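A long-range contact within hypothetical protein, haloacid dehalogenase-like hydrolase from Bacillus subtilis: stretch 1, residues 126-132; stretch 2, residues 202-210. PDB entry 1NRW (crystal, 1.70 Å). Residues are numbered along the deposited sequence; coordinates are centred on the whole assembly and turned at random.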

# COMPACT_ATOMS: atom_id res chain seq x y z
N LEU A 126 -5.18 -1.79 13.10
CA LEU A 126 -6.60 -1.55 13.31
C LEU A 126 -7.01 -0.24 12.64
O LEU A 126 -8.12 -0.13 12.11
N ASP A 127 -6.13 0.75 12.67
CA ASP A 127 -6.44 2.04 12.04
C ASP A 127 -6.62 1.84 10.53
O ASP A 127 -7.46 2.48 9.91
N ARG A 128 -5.82 0.95 9.94
CA ARG A 128 -5.93 0.67 8.51
C ARG A 128 -7.32 0.08 8.22
O ARG A 128 -8.01 0.53 7.31
N PHE A 129 -7.70 -0.94 8.99
CA PHE A 129 -8.99 -1.61 8.85
C PHE A 129 -10.15 -0.62 8.99
O PHE A 129 -11.03 -0.56 8.14
N ARG A 130 -10.15 0.13 10.09
CA ARG A 130 -11.22 1.09 10.35
C ARG A 130 -11.32 2.22 9.34
O ARG A 130 -12.42 2.69 9.04
N SER A 131 -10.19 2.66 8.81
CA SER A 131 -10.21 3.74 7.84
C SER A 131 -10.80 3.29 6.51
O SER A 131 -11.51 4.04 5.85
N ALA A 132 -10.52 2.04 6.15
CA ALA A 132 -11.01 1.47 4.90
C ALA A 132 -12.51 1.17 4.98
O ALA A 132 -13.24 1.38 4.02
N SER A 202 -0.80 8.96 2.58
CA SER A 202 -1.41 8.37 3.77
C SER A 202 -2.23 7.17 3.32
O SER A 202 -2.82 7.19 2.23
N SER A 203 -2.25 6.12 4.14
CA SER A 203 -3.02 4.92 3.82
C SER A 203 -4.08 4.64 4.89
O SER A 203 -4.78 3.63 4.83
N ALA A 204 -4.17 5.53 5.87
CA ALA A 204 -5.13 5.41 6.96
C ALA A 204 -5.23 6.74 7.71
O ALA A 204 -4.30 7.55 7.69
N GLU A 205 -6.37 6.96 8.37
CA GLU A 205 -6.63 8.20 9.10
C GLU A 205 -5.55 8.68 10.07
O GLU A 205 -5.37 9.88 10.25
N HIS A 206 -4.83 7.76 10.70
CA HIS A 206 -3.80 8.17 11.64
C HIS A 206 -2.36 7.90 11.22
O HIS A 206 -1.47 7.79 12.07
N ASN A 207 -2.12 7.80 9.92
CA ASN A 207 -0.76 7.59 9.46
C ASN A 207 -0.44 8.43 8.24
O ASN A 207 -1.32 9.10 7.67
N PHE A 208 0.84 8.44 7.91
CA PHE A 208 1.35 9.10 6.72
C PHE A 208 2.53 8.23 6.33
O PHE A 208 3.12 7.56 7.18
N GLU A 209 2.83 8.18 5.04
CA GLU A 209 3.94 7.37 4.55
C GLU A 209 4.88 8.23 3.72
O GLU A 209 4.44 9.12 2.99
N LEU A 210 6.17 7.95 3.85
CA LEU A 210 7.19 8.68 3.12
C LEU A 210 8.08 7.74 2.32
O LEU A 210 8.65 6.80 2.87

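One face of the helix, carrying D127 and S131 a turn apart, meets the type I turn A204–N207, and both side chains point toward it. D127 (chi1 t) turns its carboxylate to H206 and a water: D127 OD1 accepts from H206 ND1 at 2.8 Å, near the plane of the imidazole, and D127 OD2 accepts from H206 N at 2.8 Å. OD2 also accepts a hydrogen bond from water 1, which in turn accepts from N207 ND2. S131 (m) does the corresponding work for E205: S131 OG accepts from E205 N at 2.9 Å while donating to D127 O at 2.7 Å, so one small hydroxyl ties the turn to the helix backbone.

Beside these anchors lies A204, its CB pointing toward the helix; this methyl allows close approach, A204 CB lying 3.9 Å from R128 CA. The CA-to-CB bond of R128 points sideways to the second stretch, but its extended chain (m, t, t) brings the guanidinium nearer. R128 NH1 stands 4.4 Å from E209 OE2, beyond a salt bridge, and water 4 links them, donating to OE2 and accepting from NH1. Water 2 connects NH1 to S203 O. S203 OG donates to E209 OE2 (2.7 Å) and accepts from N207 ND2 (3.0 Å). At the periphery, E205 OE2 accepts from waters 5 and 6, which donate to R130 O and S131 O.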

# COMPACT_ATOMS: atom_id res chain seq x y z
CB LEU A 126 -6.91 -1.50 14.81
CG LEU A 126 -8.38 -1.61 15.21
CD1 LEU A 126 -8.97 -2.93 14.70
CD2 LEU A 126 -8.50 -1.53 16.72
CB ASP A 127 -5.32 3.05 12.33
CG ASP A 127 -5.59 4.42 11.69
OD1 ASP A 127 -6.70 4.97 11.89
OD2 ASP A 127 -4.69 4.94 11.01
CB ARG A 128 -4.89 -0.36 8.06
CG ARG A 128 -3.44 0.10 8.04
CD ARG A 128 -2.59 -1.11 7.67
NE ARG A 128 -1.14 -0.88 7.60
CZ ARG A 128 -0.51 -0.37 6.55
NH1 ARG A 128 -1.19 -0.01 5.46
NH2 ARG A 128 0.81 -0.27 6.56
CB PHE A 129 -9.18 -2.69 9.92
CG PHE A 129 -8.60 -4.04 9.57
CD1 PHE A 129 -7.25 -4.31 9.75
CD2 PHE A 129 -9.44 -5.07 9.11
CE1 PHE A 129 -6.73 -5.58 9.49
CE2 PHE A 129 -8.93 -6.35 8.84
CZ PHE A 129 -7.57 -6.60 9.03
CB ARG A 130 -11.05 1.68 11.76
CG ARG A 130 -11.11 0.64 12.86
CD ARG A 130 -10.94 1.26 14.24
NE ARG A 130 -12.04 2.16 14.57
CZ ARG A 130 -12.16 2.79 15.74
NH1 ARG A 130 -11.24 2.63 16.68
NH2 ARG A 130 -13.21 3.57 15.96
CB SER A 131 -8.79 4.28 7.61
OG SER A 131 -8.29 4.85 8.81
CB ALA A 132 -10.25 0.20 4.57
CB SER A 202 -2.31 9.38 4.49
OG SER A 202 -3.04 8.76 5.53
CB SER A 203 -2.10 3.70 3.70
OG SER A 203 -1.45 3.42 4.93
CB ALA A 204 -4.71 4.29 7.92
CB GLU A 205 -7.97 8.08 9.84
CG GLU A 205 -9.18 8.17 8.93
CD GLU A 205 -10.48 7.79 9.63
OE1 GLU A 205 -10.65 8.17 10.81
OE2 GLU A 205 -11.33 7.12 9.01
CB HIS A 206 -4.09 7.57 13.02
CG HIS A 206 -5.40 8.00 13.59
ND1 HIS A 206 -6.60 7.42 13.22
CD2 HIS A 206 -5.72 8.98 14.46
CE1 HIS A 206 -7.59 8.03 13.84
NE2 HIS A 206 -7.09 8.99 14.60
CB ASN A 207 -0.47 6.10 9.15
CG ASN A 207 -1.00 5.63 7.79
OD1 ASN A 207 -0.96 6.36 6.80
ND2 ASN A 207 -1.47 4.39 7.73
CB PHE A 208 1.75 10.57 6.96
CG PHE A 208 2.69 10.79 8.12
CD1 PHE A 208 4.07 10.73 7.94
CD2 PHE A 208 2.19 11.13 9.37
CE1 PHE A 208 4.94 11.01 9.00
CE2 PHE A 208 3.04 11.42 10.43
CZ PHE A 208 4.42 11.36 10.25
CB GLU A 209 3.41 6.21 3.69
CG GLU A 209 2.57 5.18 4.46
CD GLU A 209 2.02 4.08 3.56
OE1 GLU A 209 2.59 3.84 2.47
OE2 GLU A 209 1.02 3.44 3.95
CB LEU A 210 8.05 9.48 4.10
CG LEU A 210 7.36 10.64 4.83
CD1 LEU A 210 8.20 11.07 6.02
CD2 LEU A 210 7.14 11.80 3.86
O HOH W 1 -2.39 3.27 10.31
O HOH W 2 -3.99 0.71 4.63
O HOH W 3 2.58 0.89 4.62
O HOH W 4 -0.03 0.94 3.11
O HOH W 5 -12.96 5.29 10.12
O HOH W 6 -11.55 6.79 6.31